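Local coordinates for Cbm77-rfpl (PDB 5FU5), which probably binds plant cell-wall polysaccharides as a carbohydrate-binding module of the Ruminococcus flavefaciens cellulosome, at residues A71-T83 and L93-C106. Numbering follows the deposited sequence. Where two conformers were deposited one is given.
Sequences AAATAKVDGNKVT and LAQGAHTITKADAC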
loop_
_atom_site.group_PDB
_atom_site.type_symbol
_atom_site.label_atom_id
_atom_site.label_comp_id
_atom_site.label_asym_id
_atom_site.label_seq_id
_atom_site.Cartn_x
_atom_site.Cartn_y
_atom_site.Cartn_z
ATOM N N ALA A 71 8.221 7.489 8.950
ATOM C CA ALA A 71 7.224 7.502 10.018
ATOM C C ALA A 71 5.961 8.315 9.640
ATOM O O ALA A 71 4.845 7.901 9.951
ATOM C CB ALA A 71 7.836 8.064 11.300
ATOM N N ALA A 72 6.180 9.469 9.010
ATOM C CA ALA A 72 5.094 10.370 8.549
ATOM C C ALA A 72 4.895 10.405 7.037
ATOM O O ALA A 72 4.544 11.417 6.446
ATOM C CB ALA A 72 5.305 11.783 9.064
ATOM N N ALA A 73 5.048 9.251 6.413
ATOM C CA ALA A 73 4.748 9.056 4.999
ATOM C C ALA A 73 3.318 9.490 4.660
ATOM O O ALA A 73 2.416 9.510 5.523
ATOM C CB ALA A 73 4.919 7.595 4.652
ATOM N N THR A 74 3.118 9.800 3.389
ATOM C CA THR A 74 1.829 10.230 2.898
ATOM C C THR A 74 1.513 9.526 1.593
ATOM O O THR A 74 2.376 8.984 0.907
ATOM C CB THR A 74 1.815 11.747 2.606
ATOM O OG1 THR A 74 2.832 12.032 1.661
ATOM C CG2 THR A 74 2.040 12.548 3.902
ATOM N N ALA A 75 0.254 9.528 1.253
ATOM C CA ALA A 75 -0.217 9.080 -0.069
ATOM C C ALA A 75 -1.591 9.676 -0.357
ATOM O O ALA A 75 -2.256 10.179 0.552
ATOM C CB ALA A 75 -0.329 7.555 -0.143
ATOM N N LYS A 76 -2.001 9.610 -1.607
ATOM C CA LYS A 76 -3.381 9.925 -1.973
ATOM C C LYS A 76 -4.097 8.621 -2.238
ATOM O O LYS A 76 -3.581 7.781 -3.004
ATOM C CB LYS A 76 -3.443 10.867 -3.183
ATOM C CG LYS A 76 -3.000 12.267 -2.835
ATOM C CD LYS A 76 -3.151 13.183 -4.025
ATOM C CE LYS A 76 -2.702 14.581 -3.661
ATOM N NZ LYS A 76 -3.087 15.572 -4.716
ATOM N N VAL A 77 -5.289 8.481 -1.677
ATOM C CA VAL A 77 -6.137 7.354 -1.957
ATOM C C VAL A 77 -7.429 7.931 -2.551
ATOM O O VAL A 77 -8.082 8.768 -1.924
ATOM C CB VAL A 77 -6.384 6.481 -0.715
ATOM C CG1 VAL A 77 -7.330 5.334 -1.064
ATOM C CG2 VAL A 77 -5.059 5.932 -0.210
ATOM N N ASP A 78 -7.728 7.573 -3.801
ATOM C CA ASP A 78 -8.810 8.144 -4.559
ATOM C C ASP A 78 -8.742 9.701 -4.564
ATOM O O ASP A 78 -9.779 10.384 -4.444
ATOM C CB ASP A 78 -10.153 7.602 -4.044
ATOM C CG ASP A 78 -10.227 6.082 -4.090
ATOM O OD1 ASP A 78 -9.574 5.485 -4.954
ATOM O OD2 ASP A 78 -10.970 5.514 -3.298
ATOM N N GLY A 79 -7.520 10.215 -4.689
ATOM C CA GLY A 79 -7.259 11.642 -4.746
ATOM C C GLY A 79 -7.230 12.382 -3.425
ATOM O O GLY A 79 -6.955 13.579 -3.419
ATOM N N ASN A 80 -7.471 11.678 -2.308
ATOM C CA ASN A 80 -7.456 12.269 -0.961
ATOM C C ASN A 80 -6.157 11.949 -0.234
ATOM O O ASN A 80 -5.807 10.760 -0.064
ATOM C CB ASN A 80 -8.673 11.796 -0.134
ATOM C CG ASN A 80 -9.999 12.136 -0.782
ATOM O OD1 ASN A 80 -10.891 11.286 -0.937
ATOM N ND2 ASN A 80 -10.139 13.359 -1.175
ATOM N N LYS A 81 -5.460 12.996 0.241
ATOM C CA LYS A 81 -4.232 12.835 1.025
ATOM C C LYS A 81 -4.530 12.194 2.385
ATOM O O LYS A 81 -5.459 12.576 3.127
ATOM C CB LYS A 81 -3.526 14.176 1.271
ATOM C CG LYS A 81 -2.156 14.053 1.938
ATOM C CD LYS A 81 -1.427 15.384 2.011
ATOM C CE LYS A 81 -0.097 15.333 2.723
ATOM N NZ LYS A 81 0.558 16.680 2.782
ATOM N N VAL A 82 -3.691 11.215 2.711
ATOM C CA VAL A 82 -3.709 10.515 4.013
ATOM C C VAL A 82 -2.262 10.454 4.513
ATOM O O VAL A 82 -1.351 10.351 3.721
ATOM C CB VAL A 82 -4.270 9.072 3.943
ATOM C CG1 VAL A 82 -4.504 8.527 5.342
ATOM C CG2 VAL A 82 -5.521 8.962 3.083
ATOM N N THR A 83 -2.081 10.542 5.832
ATOM C CA THR A 83 -0.768 10.564 6.504
ATOM C C THR A 83 -0.637 9.354 7.426
ATOM O O THR A 83 -1.595 8.969 8.125
ATOM C CB THR A 83 -0.527 11.893 7.299
ATOM O OG1 THR A 83 -0.672 13.014 6.418
ATOM C CG2 THR A 83 0.869 11.979 7.892
ATOM N N LEU A 93 -12.281 1.700 3.286
ATOM C CA LEU A 93 -12.765 1.805 1.929
ATOM C C LEU A 93 -14.054 1.038 1.672
ATOM O O LEU A 93 -14.336 0.022 2.343
ATOM C CB LEU A 93 -11.689 1.349 0.918
ATOM C CG LEU A 93 -10.381 2.112 0.901
ATOM C CD1 LEU A 93 -9.404 1.433 -0.044
ATOM C CD2 LEU A 93 -10.555 3.573 0.519
ATOM N N ALA A 94 -14.861 1.576 0.766
ATOM C CA ALA A 94 -16.048 0.881 0.286
ATOM C C ALA A 94 -15.685 -0.082 -0.851
ATOM O O ALA A 94 -14.598 -0.023 -1.427
ATOM C CB ALA A 94 -17.075 1.900 -0.206
ATOM N N GLN A 95 -16.620 -0.964 -1.166
ATOM C CA GLN A 95 -16.478 -1.835 -2.347
ATOM C C GLN A 95 -16.254 -0.952 -3.571
ATOM O O GLN A 95 -16.827 0.148 -3.675
ATOM C CB GLN A 95 -17.748 -2.658 -2.548
ATOM C CG GLN A 95 -17.717 -3.697 -3.663
ATOM C CD GLN A 95 -17.858 -3.162 -5.085
ATOM O OE1 GLN A 95 -18.550 -2.168 -5.327
ATOM N NE2 GLN A 95 -17.253 -3.887 -6.066
ATOM N N GLY A 96 -15.445 -1.440 -4.513
ATOM C CA GLY A 96 -15.283 -0.788 -5.798
ATOM C C GLY A 96 -13.869 -0.407 -6.096
ATOM O O GLY A 96 -12.928 -0.789 -5.369
ATOM N N ALA A 97 -13.706 0.315 -7.204
ATOM C CA ALA A 97 -12.382 0.652 -7.729
ATOM C C ALA A 97 -11.726 1.717 -6.873
ATOM O O ALA A 97 -12.386 2.669 -6.445
ATOM C CB ALA A 97 -12.462 1.128 -9.170
ATOM N N HIS A 98 -10.435 1.523 -6.595
ATOM C CA HIS A 98 -9.605 2.504 -5.861
ATOM C C HIS A 98 -8.245 2.676 -6.503
ATOM O O HIS A 98 -7.748 1.781 -7.191
ATOM C CB HIS A 98 -9.422 2.069 -4.399
ATOM C CG HIS A 98 -10.725 1.886 -3.700
ATOM N ND1 HIS A 98 -11.515 2.956 -3.330
ATOM C CD2 HIS A 98 -11.415 0.781 -3.358
ATOM C CE1 HIS A 98 -12.625 2.511 -2.768
ATOM N NE2 HIS A 98 -12.599 1.188 -2.803
ATOM N N THR A 99 -7.620 3.803 -6.227
ATOM C CA THR A 99 -6.327 4.156 -6.776
ATOM C C THR A 99 -5.475 4.868 -5.737
ATOM O O THR A 99 -5.948 5.817 -5.090
ATOM C CB THR A 99 -6.462 5.051 -8.034
ATOM O OG1 THR A 99 -7.504 4.568 -8.884
ATOM C CG2 THR A 99 -5.155 5.114 -8.835
ATOM N N ILE A 100 -4.224 4.424 -5.606
ATOM C CA ILE A 100 -3.246 5.026 -4.717
ATOM C C ILE A 100 -2.238 5.756 -5.598
ATOM O O ILE A 100 -1.665 5.167 -6.541
ATOM C CB ILE A 100 -2.527 3.965 -3.873
ATOM C CG1 ILE A 100 -3.537 3.031 -3.155
ATOM C CG2 ILE A 100 -1.513 4.617 -2.927
ATOM C CD1 ILE A 100 -2.910 1.689 -2.722
ATOM N N THR A 101 -1.985 7.026 -5.294
ATOM C CA THR A 101 -1.020 7.839 -6.024
ATOM C C THR A 101 -0.173 8.658 -5.000
ATOM O O THR A 101 -0.389 8.585 -3.766
ATOM C CB THR A 101 -1.766 8.770 -7.005
ATOM O OG1 THR A 101 -2.702 9.558 -6.257
ATOM C CG2 THR A 101 -2.481 7.978 -8.070
ATOM N N LYS A 102 0.775 9.433 -5.523
ATOM C CA LYS A 102 1.724 10.158 -4.704
ATOM C C LYS A 102 1.051 11.359 -4.015
ATOM O O LYS A 102 0.259 12.083 -4.651
ATOM C CB LYS A 102 2.877 10.655 -5.549
ATOM C CG LYS A 102 3.934 11.435 -4.784
ATOM C CD LYS A 102 5.004 11.992 -5.686
ATOM C CE LYS A 102 6.067 12.753 -4.930
ATOM N NZ LYS A 102 6.910 13.615 -5.786
ATOM N N ALA A 103 1.388 11.561 -2.740
ATOM C CA ALA A 103 1.207 12.837 -2.051
ATOM C C ALA A 103 2.609 13.467 -1.956
ATOM O O ALA A 103 3.022 14.157 -2.892
ATOM C CB ALA A 103 0.509 12.667 -0.705
ATOM N N ASP A 104 3.376 13.187 -0.898
ATOM C CA ASP A 104 4.737 13.707 -0.769
ATOM C C ASP A 104 5.715 12.552 -0.944
ATOM O O ASP A 104 5.314 11.410 -1.104
ATOM C CB ASP A 104 4.929 14.459 0.547
ATOM C CG ASP A 104 3.994 15.644 0.678
ATOM O OD1 ASP A 104 3.593 16.286 -0.334
ATOM O OD2 ASP A 104 3.624 15.929 1.825
ATOM N N ALA A 105 6.996 12.867 -0.952
ATOM C CA ALA A 105 8.009 11.884 -1.193
ATOM C C ALA A 105 8.045 10.904 -0.022
ATOM O O ALA A 105 8.004 11.285 1.171
ATOM C CB ALA A 105 9.354 12.541 -1.388
ATOM N N CYS A 106 8.064 9.630 -0.409
ATOM C CA CYS A 106 8.230 8.495 0.527
ATOM C C CYS A 106 8.250 7.188 -0.278
ATOM O O CYS A 106 8.195 7.194 -1.519
ATOM C CB CYS A 106 7.130 8.434 1.591
ATOM S SG CYS A 106 5.471 8.368 0.897
HETATM O O HOH W 1 3.208 9.694 -1.584
HETATM O O HOH W 2 5.493 11.740 2.504
HETATM O O HOH W 3 -5.291 8.589 -5.733
#
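Asp78 and His98 tie the type I' turn of the hairpin 74-83 to strand 96-101, a case of a side chain prolonging a backbone ladder. The ladder is short and antiparallel: Lys76 and Thr101 exchange N-H...O bonds of 2.9 Å (Lys76 N to Thr101 O, Thr101 N to Lys76 O), and Asp78 N reaches Thr99 O. The carboxylate then takes over. With its CG beside its own backbone N (chi1 -57°), Asp78 accepts from Thr99 N through OD1 at 2.9 Å and offers the syn lone pair of OD2 to His98 ND1 at 2.6 Å. Carboxylate and imidazole lie nearly coplanar, 24° apart. The other ring nitrogen, NE2, donates to Ala94 O, fixing the ring's rotation, and Leu93 CD1 sits over one face.

Among apolar groups, Val77 CG1 meets Leu93 CD2 at 4.0 Å, and Ala75 CB lies near Ile100 CG2 on the buried face that carries Val77 and Ile100, where Leu64 also packs against Leu93 and Ile100.

Water takes part at both ends: one molecule joins Gly79 N, Thr99 O and Thr101 OG1 beside the turn, and another bridges Thr74 O, Ala103 N and Asp104 O. Thr74 OG1 accepts from Asp104 N at 2.9 Å, and the extended Lys81 brings NZ into a salt bridge with Asp104 OD2, whose hydrogen bond is weak.

Both imidazole nitrogens thus donate, consistent with a protonated His98 stabilised by Asp78, a polar fastening within the beta-sandwich of this binding module.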